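Local coordinates for cellulase (Xanthomonas axonopodis pv. citri, PDB 5HOS), which probably hydrolyses internal beta-1,4-glucosidic bonds of cellulose, as an endoglucanase of glycosyl hydrolase family 5, at residues I217-Y231 with W259-G273. Residues are numbered along the deposited sequence; the frame is centred on the assembly and turned at random.
Sequences IRDPLNRYAIEAHQY and WLRLNKKRGFLAEFG. With SO4 (sulfate ion), chain B.
Strands 224-231 and 267-273 run parallel at 39°, their axes 4.5 Å apart at closest, and the pairing begins with Ile226 N donating to Arg266 O (2.8 Å). Phe268 N to Ile226 O and Ala228 N to Phe268 O carry it on; at an inverse gamma turn centred on Leu269 only a weak bond, Ala270 N to Ala228 O, continues it, and Gln230 N then donates to Glu271 O. On the face bearing Glu227, Glu271 CG sits over the His229 ring in a CH-pi contact, 3.7 Å from the ring centroid, the carboxylate stacked 19° from the ring plane. Tyr231 OH donates to Glu271 OE1 (2.8 Å), and His229 NE2, in its ring plane, to the anti lone pair of Glu227 OE2 (2.8 Å). Arg72 forms salt bridges to both carboxylates, and Glu159 bonds His229 ND1. In family 5 the nucleophile is a glutamate ending the seventh strand, consistent with Glu271. At the N-terminal ends, Lys265 bends at chi4 (46°), bringing NZ to Tyr224 OH (3.0 Å) and Ile217 O (3.2 Å). Arg266 NH2 reaches Tyr224 O (3.1 Å) from above the carbonyl plane; Arg266 and Arg223, with Lys28 and Tyr29, bind a sulfate, probably from the crystallisation liquor. Ile226 packs on Leu260 and Trp259 of helix 248-262, which joins the strands in a beta-alpha-beta crossover of the TIM barrel, where the strand pair lies between strands 188-191 and 298-306.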
ATOM      1  N   ILE A 217     -10.948 -13.057  -8.544  1.00 21.55           N
ATOM      2  CA  ILE A 217     -10.406 -11.849  -9.192  1.00 21.50           C
ATOM      3  C   ILE A 217      -9.619 -12.223 -10.440  1.00 21.61           C
ATOM      4  O   ILE A 217      -8.798 -13.145 -10.420  1.00 20.61           O
ATOM      5  CB  ILE A 217      -9.506 -11.002  -8.266  1.00 23.79           C
ATOM      6  CG1 ILE A 217     -10.362 -10.191  -7.298  1.00 25.52           C
ATOM      7  CG2 ILE A 217      -8.610 -10.019  -9.049  1.00 27.17           C
ATOM      8  CD1 ILE A 217     -11.199  -9.078  -7.916  1.00 25.15           C
ATOM      9  N   ARG A 218      -9.883 -11.479 -11.509  1.00 20.68           N
ATOM     10  CA  ARG A 218      -9.187 -11.640 -12.775  1.00 23.42           C
ATOM     11  C   ARG A 218      -8.665 -10.274 -13.247  1.00 23.83           C
ATOM     12  O   ARG A 218      -9.132  -9.206 -12.809  1.00 25.91           O
ATOM     13  CB  ARG A 218     -10.121 -12.268 -13.812  1.00 27.24           C
ATOM     14  CG  ARG A 218     -10.591 -13.680 -13.465  1.00 34.76           C
ATOM     15  CD  ARG A 218      -9.484 -14.736 -13.549  1.00 43.20           C
ATOM     16  NE  ARG A 218      -9.926 -16.057 -13.067  1.00 51.10           N
ATOM     17  CZ  ARG A 218      -9.832 -16.514 -11.809  1.00 58.84           C
ATOM     18  NH1 ARG A 218      -9.301 -15.784 -10.827  1.00 56.12           N
ATOM     19  NH2 ARG A 218     -10.279 -17.736 -11.524  1.00 64.92           N
ATOM     20  N   ASP A 219      -7.659 -10.322 -14.102  1.00 19.35           N
ATOM     21  CA  ASP A 219      -7.076  -9.132 -14.703  1.00 18.62           C
ATOM     22  C   ASP A 219      -6.984  -9.405 -16.197  1.00 19.62           C
ATOM     23  O   ASP A 219      -6.264 -10.321 -16.584  1.00 21.29           O
ATOM     24  CB  ASP A 219      -5.676  -8.886 -14.126  1.00 18.82           C
ATOM     25  CG  ASP A 219      -4.982  -7.668 -14.724  1.00 18.61           C
ATOM     26  OD1 ASP A 219      -5.495  -7.051 -15.688  1.00 20.66           O
ATOM     27  OD2 ASP A 219      -3.883  -7.326 -14.230  1.00 17.62           O
ATOM     28  N   PRO A 220      -7.677  -8.605 -17.036  1.00 20.64           N
ATOM     29  CA  PRO A 220      -7.546  -8.780 -18.504  1.00 19.78           C
ATOM     30  C   PRO A 220      -6.117  -8.794 -19.083  1.00 22.34           C
ATOM     31  O   PRO A 220      -5.915  -9.390 -20.144  1.00 25.63           O
ATOM     32  CB  PRO A 220      -8.336  -7.597 -19.071  1.00 17.19           C
ATOM     33  CG  PRO A 220      -9.390  -7.345 -18.041  1.00 21.50           C
ATOM     34  CD  PRO A 220      -8.721  -7.613 -16.708  1.00 21.47           C
ATOM     35  N   LEU A 221      -5.154  -8.144 -18.423  1.00 23.32           N
ATOM     36  CA  LEU A 221      -3.735  -8.200 -18.835  1.00 24.67           C
ATOM     37  C   LEU A 221      -2.848  -9.068 -17.927  1.00 23.00           C
ATOM     38  O   LEU A 221      -1.655  -9.178 -18.155  1.00 25.46           O
ATOM     39  CB  LEU A 221      -3.143  -6.784 -18.929  1.00 24.13           C
ATOM     40  CG  LEU A 221      -3.780  -5.779 -19.899  1.00 26.01           C
ATOM     41  CD1 LEU A 221      -2.942  -4.514 -19.976  1.00 25.66           C
ATOM     42  CD2 LEU A 221      -3.956  -6.347 -21.300  1.00 22.99           C
ATOM     43  N   ASN A 222      -3.426  -9.695 -16.912  1.00 21.82           N
ATOM     44  CA  ASN A 222      -2.696 -10.565 -15.999  1.00 23.23           C
ATOM     45  C   ASN A 222      -1.404  -9.952 -15.429  1.00 23.19           C
ATOM     46  O   ASN A 222      -0.348 -10.560 -15.473  1.00 24.53           O
ATOM     47  CB  ASN A 222      -2.416 -11.913 -16.670  1.00 28.52           C
ATOM     48  CG  ASN A 222      -2.117 -13.014 -15.665  1.00 35.24           C
ATOM     49  OD1 ASN A 222      -2.439 -12.903 -14.477  1.00 38.48           O
ATOM     50  ND2 ASN A 222      -1.503 -14.083 -16.137  1.00 40.31           N
ATOM     51  N   ARG A 223      -1.509  -8.739 -14.885  1.00 20.29           N
ATOM     52  CA  ARG A 223      -0.375  -8.087 -14.240  1.00 18.45           C
ATOM     53  C   ARG A 223      -0.828  -7.390 -12.966  1.00 16.90           C
ATOM     54  O   ARG A 223      -1.042  -6.171 -12.940  1.00 16.56           O
ATOM     55  CB  ARG A 223       0.316  -7.098 -15.174  1.00 21.36           C
ATOM     56  CG  ARG A 223       1.720  -6.777 -14.683  1.00 22.80           C
ATOM     57  CD  ARG A 223       2.262  -5.481 -15.239  1.00 25.09           C
ATOM     58  NE  ARG A 223       3.522  -5.122 -14.594  1.00 22.67           N
ATOM     59  CZ  ARG A 223       4.216  -4.016 -14.857  1.00 24.63           C
ATOM     60  NH1 ARG A 223       3.786  -3.139 -15.767  1.00 25.43           N
ATOM     61  NH2 ARG A 223       5.350  -3.783 -14.206  1.00 25.68           N
ATOM     62  N   TYR A 224      -0.967  -8.189 -11.918  1.00 15.75           N
ATOM     63  CA  TYR A 224      -1.464  -7.705 -10.631  1.00 15.18           C
ATOM     64  C   TYR A 224      -0.914  -8.539  -9.495  1.00 15.47           C
ATOM     65  O   TYR A 224      -0.336  -9.603  -9.708  1.00 17.22           O
ATOM     66  CB  TYR A 224      -2.996  -7.730 -10.620  1.00 17.38           C
ATOM     67  CG  TYR A 224      -3.619  -9.113 -10.528  1.00 18.16           C
ATOM     68  CD1 TYR A 224      -3.669  -9.965 -11.635  1.00 19.18           C
ATOM     69  CD2 TYR A 224      -4.163  -9.567  -9.334  1.00 19.51           C
ATOM     70  CE1 TYR A 224      -4.254 -11.227 -11.545  1.00 20.16           C
ATOM     71  CE2 TYR A 224      -4.743 -10.816  -9.234  1.00 19.36           C
ATOM     72  CZ  TYR A 224      -4.784 -11.648 -10.339  1.00 19.74           C
ATOM     73  OH  TYR A 224      -5.372 -12.882 -10.202  1.00 22.60           O
ATOM     74  N   ALA A 225      -1.075  -8.030  -8.279  1.00 15.86           N
ATOM     75  CA  ALA A 225      -0.787  -8.792  -7.079  1.00 16.81           C
ATOM     76  C   ALA A 225      -1.847  -8.464  -6.052  1.00 15.53           C
ATOM     77  O   ALA A 225      -2.472  -7.410  -6.119  1.00 15.45           O
ATOM     78  CB  ALA A 225       0.599  -8.466  -6.538  1.00 17.68           C
ATOM     79  N   ILE A 226      -2.049  -9.397  -5.130  1.00 15.12           N
ATOM     80  CA  ILE A 226      -2.965  -9.211  -4.015  1.00 15.00           C
ATOM     81  C   ILE A 226      -2.210  -8.466  -2.926  1.00 15.17           C
ATOM     82  O   ILE A 226      -1.145  -8.896  -2.488  1.00 17.91           O
ATOM     83  CB  ILE A 226      -3.475 -10.562  -3.468  1.00 16.09           C
ATOM     84  CG1 ILE A 226      -4.151 -11.383  -4.579  1.00 17.26           C
ATOM     85  CG2 ILE A 226      -4.418 -10.350  -2.286  1.00 15.93           C
ATOM     86  CD1 ILE A 226      -5.302 -10.684  -5.281  1.00 18.53           C
ATOM     87  N   GLU A 227      -2.784  -7.361  -2.479  1.00 15.53           N
ATOM     88  CA  GLU A 227      -2.177  -6.521  -1.459  1.00 16.01           C
ATOM     89  C   GLU A 227      -2.683  -6.968  -0.109  1.00 16.01           C
ATOM     90  O   GLU A 227      -3.889  -7.035   0.097  1.00 14.56           O
ATOM     91  CB  GLU A 227      -2.544  -5.061  -1.685  1.00 15.00           C
ATOM     92  CG  GLU A 227      -2.107  -4.138  -0.549  1.00 14.59           C
ATOM     93  CD  GLU A 227      -2.267  -2.667  -0.851  1.00 14.83           C
ATOM     94  OE1 GLU A 227      -2.253  -2.296  -2.024  1.00 16.70           O
ATOM     95  OE2 GLU A 227      -2.385  -1.867   0.104  1.00 16.36           O
ATOM     96  N   ALA A 228      -1.754  -7.269   0.792  1.00 17.40           N
ATOM     97  CA  ALA A 228      -2.054  -7.597   2.175  1.00 17.67           C
ATOM     98  C   ALA A 228      -1.274  -6.691   3.107  1.00 16.41           C
ATOM     99  O   ALA A 228      -0.210  -6.182   2.752  1.00 17.59           O
ATOM    100  CB  ALA A 228      -1.701  -9.043   2.452  1.00 20.68           C
ATOM    101  N   HIS A 229      -1.832  -6.455   4.292  1.00 15.98           N
ATOM    102  CA  HIS A 229      -1.158  -5.705   5.341  1.00 16.05           C
ATOM    103  C   HIS A 229      -0.955  -6.626   6.536  1.00 16.41           C
ATOM    104  O   HIS A 229      -1.746  -7.542   6.756  1.00 16.79           O
ATOM    105  CB  HIS A 229      -1.999  -4.498   5.752  1.00 16.53           C
ATOM    106  CG  HIS A 229      -2.162  -3.471   4.672  1.00 15.98           C
ATOM    107  ND1 HIS A 229      -2.783  -2.266   4.895  1.00 16.57           N
ATOM    108  CD2 HIS A 229      -1.815  -3.473   3.362  1.00 16.07           C
ATOM    109  CE1 HIS A 229      -2.796  -1.563   3.779  1.00 15.45           C
ATOM    110  NE2 HIS A 229      -2.212  -2.273   2.832  1.00 15.34           N
ATOM    111  N   GLN A 230       0.103  -6.398   7.310  1.00 17.41           N
ATOM    112  CA  GLN A 230       0.352  -7.245   8.481  1.00 18.14           C
ATOM    113  C   GLN A 230       1.155  -6.536   9.541  1.00 19.02           C
ATOM    114  O   GLN A 230       2.278  -6.098   9.280  1.00 19.12           O
ATOM    115  CB  GLN A 230       1.070  -8.550   8.094  1.00 18.74           C
ATOM    116  CG  GLN A 230       1.057  -9.599   9.207  1.00 19.67           C
ATOM    117  CD  GLN A 230      -0.353  -9.956   9.636  1.00 19.05           C
ATOM    118  OE1 GLN A 230      -1.124 -10.484   8.842  1.00 19.48           O
ATOM    119  NE2 GLN A 230      -0.706  -9.650  10.883  1.00 19.88           N
ATOM    120  N   TYR A 231       0.563  -6.426  10.729  1.00 19.39           N
ATOM    121  CA  TYR A 231       1.250  -5.935  11.911  1.00 19.45           C
ATOM    122  C   TYR A 231       1.436  -7.064  12.929  1.00 22.87           C
ATOM    123  O   TYR A 231       0.754  -8.102  12.871  1.00 22.72           O
ATOM    124  CB  TYR A 231       0.513  -4.727  12.471  1.00 19.28           C
ATOM    125  CG  TYR A 231       0.591  -3.548  11.512  1.00 19.46           C
ATOM    126  CD1 TYR A 231       1.684  -2.671  11.538  1.00 18.41           C
ATOM    127  CD2 TYR A 231      -0.394  -3.336  10.546  1.00 19.37           C
ATOM    128  CE1 TYR A 231       1.770  -1.605  10.649  1.00 19.96           C
ATOM    129  CE2 TYR A 231      -0.312  -2.267   9.651  1.00 19.30           C
ATOM    130  CZ  TYR A 231       0.772  -1.404   9.709  1.00 20.97           C
ATOM    131  OH  TYR A 231       0.866  -0.344   8.823  1.00 22.28           O
ATOM    132  N   TRP A 259      -2.491 -19.852   0.423  1.00 18.92           N
ATOM    133  CA  TRP A 259      -3.672 -19.430  -0.338  1.00 17.92           C
ATOM    134  C   TRP A 259      -3.247 -18.841  -1.692  1.00 19.30           C
ATOM    135  O   TRP A 259      -3.827 -19.189  -2.726  1.00 19.83           O
ATOM    136  CB  TRP A 259      -4.516 -18.403   0.449  1.00 15.51           C
ATOM    137  CG  TRP A 259      -5.765 -17.991  -0.284  1.00 16.17           C
ATOM    138  CD1 TRP A 259      -6.988 -18.593  -0.231  1.00 18.17           C
ATOM    139  CD2 TRP A 259      -5.897 -16.895  -1.199  1.00 19.67           C
ATOM    140  NE1 TRP A 259      -7.877 -17.941  -1.055  1.00 19.14           N
ATOM    141  CE2 TRP A 259      -7.236 -16.893  -1.659  1.00 20.08           C
ATOM    142  CE3 TRP A 259      -5.016 -15.905  -1.668  1.00 20.19           C
ATOM    143  CZ2 TRP A 259      -7.722 -15.936  -2.563  1.00 21.01           C
ATOM    144  CZ3 TRP A 259      -5.500 -14.957  -2.574  1.00 20.91           C
ATOM    145  CH2 TRP A 259      -6.841 -14.986  -3.012  1.00 21.47           C
ATOM    146  N   LEU A 260      -2.235 -17.963  -1.680  1.00 17.72           N
ATOM    147  CA  LEU A 260      -1.708 -17.384  -2.924  1.00 17.80           C
ATOM    148  C   LEU A 260      -1.241 -18.482  -3.879  1.00 19.31           C
ATOM    149  O   LEU A 260      -1.544 -18.451  -5.074  1.00 19.27           O
ATOM    150  CB  LEU A 260      -0.554 -16.409  -2.643  1.00 17.39           C
ATOM    151  CG  LEU A 260      -0.870 -15.071  -1.970  1.00 17.84           C
ATOM    152  CD1 LEU A 260       0.443 -14.371  -1.638  1.00 15.92           C
ATOM    153  CD2 LEU A 260      -1.729 -14.175  -2.844  1.00 20.12           C
ATOM    154  N   ARG A 261      -0.531 -19.459  -3.324  1.00 21.05           N
ATOM    155  CA  ARG A 261       0.032 -20.566  -4.104  1.00 23.22           C
ATOM    156  C   ARG A 261      -1.064 -21.422  -4.742  1.00 22.95           C
ATOM    157  O   ARG A 261      -1.012 -21.711  -5.937  1.00 23.28           O
ATOM    158  CB  ARG A 261       0.945 -21.419  -3.214  1.00 25.36           C
ATOM    159  CG  ARG A 261       1.895 -22.338  -3.962  1.00 27.18           C
ATOM    160  CD  ARG A 261       2.953 -22.923  -3.031  1.00 27.98           C
ATOM    161  NE  ARG A 261       4.015 -21.955  -2.720  1.00 27.67           N
ATOM    162  CZ  ARG A 261       4.432 -21.579  -1.505  1.00 27.39           C
ATOM    163  NH1 ARG A 261       5.415 -20.681  -1.406  1.00 27.45           N
ATOM    164  NH2 ARG A 261       3.912 -22.073  -0.382  1.00 28.66           N
ATOM    165  N   LEU A 262      -2.061 -21.806  -3.948  1.00 22.85           N
ATOM    166  CA  LEU A 262      -3.196 -22.590  -4.449  1.00 25.84           C
ATOM    167  C   LEU A 262      -3.978 -21.853  -5.544  1.00 25.23           C
ATOM    168  O   LEU A 262      -4.352 -22.457  -6.552  1.00 25.83           O
ATOM    169  CB  LEU A 262      -4.129 -22.983  -3.288  1.00 28.77           C
ATOM    170  CG  LEU A 262      -5.483 -23.648  -3.572  1.00 30.92           C
ATOM    171  CD1 LEU A 262      -5.350 -24.909  -4.420  1.00 31.55           C
ATOM    172  CD2 LEU A 262      -6.183 -23.964  -2.258  1.00 33.99           C
ATOM    173  N   ASN A 263      -4.195 -20.550  -5.352  1.00 23.93           N
ATOM    174  CA  ASN A 263      -4.988 -19.737  -6.287  1.00 24.63           C
ATOM    175  C   ASN A 263      -4.183 -19.062  -7.398  1.00 24.73           C
ATOM    176  O   ASN A 263      -4.720 -18.235  -8.147  1.00 24.77           O
ATOM    177  CB  ASN A 263      -5.816 -18.722  -5.499  1.00 24.35           C
ATOM    178  CG  ASN A 263      -6.890 -19.396  -4.672  1.00 23.50           C
ATOM    179  OD1 ASN A 263      -7.969 -19.674  -5.176  1.00 27.34           O
ATOM    180  ND2 ASN A 263      -6.596 -19.679  -3.409  1.00 24.35           N
ATOM    181  N   LYS A 264      -2.905 -19.429  -7.506  1.00 22.97           N
ATOM    182  CA  LYS A 264      -2.020 -18.967  -8.581  1.00 25.43           C
ATOM    183  C   LYS A 264      -1.955 -17.442  -8.634  1.00 23.69           C
ATOM    184  O   LYS A 264      -2.083 -16.835  -9.687  1.00 24.48           O
ATOM    185  CB  LYS A 264      -2.433 -19.580  -9.926  1.00 26.28           C
ATOM    186  CG  LYS A 264      -2.588 -21.095  -9.858  1.00 32.67           C
ATOM    187  CD  LYS A 264      -2.331 -21.780 -11.195  1.00 39.89           C
ATOM    188  CE  LYS A 264      -2.535 -23.287 -11.090  1.00 45.46           C
ATOM    189  NZ  LYS A 264      -1.537 -23.940 -10.193  1.00 47.85           N
ATOM    190  N   LYS A 265      -1.767 -16.841  -7.463  1.00 22.96           N
ATOM    191  CA  LYS A 265      -1.699 -15.397  -7.328  1.00 22.32           C
ATOM    192  C   LYS A 265      -0.405 -14.989  -6.629  1.00 21.61           C
ATOM    193  O   LYS A 265       0.305 -15.825  -6.054  1.00 20.26           O
ATOM    194  CB  LYS A 265      -2.923 -14.898  -6.572  1.00 20.88           C
ATOM    195  CG  LYS A 265      -4.169 -14.843  -7.454  1.00 23.31           C
ATOM    196  CD  LYS A 265      -5.420 -14.760  -6.616  1.00 25.82           C
ATOM    197  CE  LYS A 265      -6.644 -14.322  -7.407  1.00 28.08           C
ATOM    198  NZ  LYS A 265      -6.844 -14.982  -8.718  1.00 24.85           N
ATOM    199  N   ARG A 266      -0.086 -13.701  -6.731  1.00 20.37           N
ATOM    200  CA  ARG A 266       1.107 -13.139  -6.118  1.00 19.07           C
ATOM    201  C   ARG A 266       0.664 -12.152  -5.055  1.00 17.70           C
ATOM    202  O   ARG A 266      -0.441 -11.628  -5.131  1.00 17.81           O
ATOM    203  CB  ARG A 266       1.959 -12.434  -7.155  1.00 20.93           C
ATOM    204  CG  ARG A 266       2.368 -13.323  -8.324  1.00 22.58           C
ATOM    205  CD  ARG A 266       3.303 -12.569  -9.237  1.00 27.79           C
ATOM    206  NE  ARG A 266       2.627 -11.440  -9.887  1.00 31.36           N
ATOM    207  CZ  ARG A 266       3.232 -10.359 -10.388  1.00 37.27           C
ATOM    208  NH1 ARG A 266       4.557 -10.204 -10.330  1.00 34.59           N
ATOM    209  NH2 ARG A 266       2.498  -9.407 -10.961  1.00 39.79           N
ATOM    210  N   GLY A 267       1.546 -11.905  -4.093  1.00 18.12           N
ATOM    211  CA  GLY A 267       1.269 -11.048  -2.940  1.00 17.79           C
ATOM    212  C   GLY A 267       2.224  -9.864  -2.831  1.00 18.53           C
ATOM    213  O   GLY A 267       3.411  -9.958  -3.187  1.00 19.34           O
ATOM    214  N   PHE A 268       1.696  -8.747  -2.338  1.00 17.38           N
ATOM    215  CA  PHE A 268       2.491  -7.552  -2.014  1.00 16.34           C
ATOM    216  C   PHE A 268       2.121  -7.140  -0.599  1.00 17.44           C
ATOM    217  O   PHE A 268       0.953  -6.812  -0.337  1.00 16.84           O
ATOM    218  CB  PHE A 268       2.200  -6.411  -2.993  1.00 17.29           C
ATOM    219  CG  PHE A 268       3.266  -5.331  -3.020  1.00 17.49           C
ATOM    220  CD1 PHE A 268       3.464  -4.486  -1.940  1.00 17.93           C
ATOM    221  CD2 PHE A 268       4.038  -5.133  -4.156  1.00 16.76           C
ATOM    222  CE1 PHE A 268       4.434  -3.488  -1.983  1.00 18.40           C
ATOM    223  CE2 PHE A 268       5.009  -4.142  -4.206  1.00 17.02           C
ATOM    224  CZ  PHE A 268       5.211  -3.323  -3.115  1.00 17.22           C
ATOM    225  N   LEU A 269       3.101  -7.148   0.302  1.00 17.06           N
ATOM    226  CA  LEU A 269       2.873  -6.752   1.685  1.00 17.25           C
ATOM    227  C   LEU A 269       3.061  -5.230   1.776  1.00 17.68           C
ATOM    228  O   LEU A 269       4.135  -4.740   2.105  1.00 17.89           O
ATOM    229  CB  LEU A 269       3.796  -7.523   2.637  1.00 18.78           C
ATOM    230  CG  LEU A 269       3.423  -7.474   4.122  1.00 19.54           C
ATOM    231  CD1 LEU A 269       2.114  -8.204   4.395  1.00 20.64           C
ATOM    232  CD2 LEU A 269       4.544  -8.071   4.968  1.00 21.18           C
ATOM    233  N   ALA A 270       2.003  -4.492   1.446  1.00 17.83           N
ATOM    234  CA  ALA A 270       2.102  -3.045   1.232  1.00 15.98           C
ATOM    235  C   ALA A 270       2.199  -2.228   2.521  1.00 16.19           C
ATOM    236  O   ALA A 270       2.572  -1.055   2.472  1.00 18.12           O
ATOM    237  CB  ALA A 270       0.945  -2.539   0.388  1.00 17.43           C
ATOM    238  N   GLU A 271       1.814  -2.824   3.649  1.00 16.19           N
ATOM    239  CA  GLU A 271       2.061  -2.227   4.957  1.00 16.50           C
ATOM    240  C   GLU A 271       2.470  -3.314   5.922  1.00 17.65           C
ATOM    241  O   GLU A 271       1.820  -4.366   5.995  1.00 17.83           O
ATOM    242  CB  GLU A 271       0.820  -1.540   5.534  1.00 18.02           C
ATOM    243  CG  GLU A 271       0.356  -0.303   4.790  1.00 18.77           C
ATOM    244  CD  GLU A 271      -0.685   0.504   5.546  1.00 21.49           C
ATOM    245  OE1 GLU A 271      -0.871   0.261   6.764  1.00 23.56           O
ATOM    246  OE2 GLU A 271      -1.318   1.392   4.916  1.00 20.65           O
ATOM    247  N   PHE A 272       3.548  -3.035   6.650  1.00 19.65           N
ATOM    248  CA  PHE A 272       3.954  -3.800   7.828  1.00 19.62           C
ATOM    249  C   PHE A 272       4.914  -2.924   8.607  1.00 21.15           C
ATOM    250  O   PHE A 272       5.551  -2.030   8.036  1.00 21.91           O
ATOM    251  CB  PHE A 272       4.630  -5.121   7.451  1.00 20.56           C
ATOM    252  CG  PHE A 272       5.948  -4.953   6.750  1.00 20.03           C
ATOM    253  CD1 PHE A 272       6.003  -4.489   5.433  1.00 20.84           C
ATOM    254  CD2 PHE A 272       7.139  -5.239   7.403  1.00 20.40           C
ATOM    255  CE1 PHE A 272       7.215  -4.316   4.791  1.00 20.95           C
ATOM    256  CE2 PHE A 272       8.350  -5.081   6.757  1.00 22.19           C
ATOM    257  CZ  PHE A 272       8.393  -4.617   5.453  1.00 22.12           C
ATOM    258  N   GLY A 273       5.011  -3.178   9.905  1.00 21.88           N
ATOM    259  CA  GLY A 273       5.892  -2.406  10.763  1.00 22.96           C
ATOM    260  C   GLY A 273       6.109  -3.108  12.078  1.00 24.37           C
ATOM    261  O   GLY A 273       5.309  -3.947  12.478  1.00 26.62           O
TER
HETATM  262  S   SO4 B 401       5.687  -7.048 -12.079  1.00 31.39           S
HETATM  263  O1  SO4 B 401       4.331  -7.333 -12.612  1.00 30.59           O
HETATM  264  O2  SO4 B 401       6.699  -7.556 -13.034  1.00 37.52           O
HETATM  265  O3  SO4 B 401       5.856  -5.595 -11.907  1.00 32.87           O
HETATM  266  O4  SO4 B 401       5.875  -7.751 -10.795  1.00 35.32           O
HETATM  267  O   HOH W   1      -1.784 -12.095  -8.547  1.00 25.11           O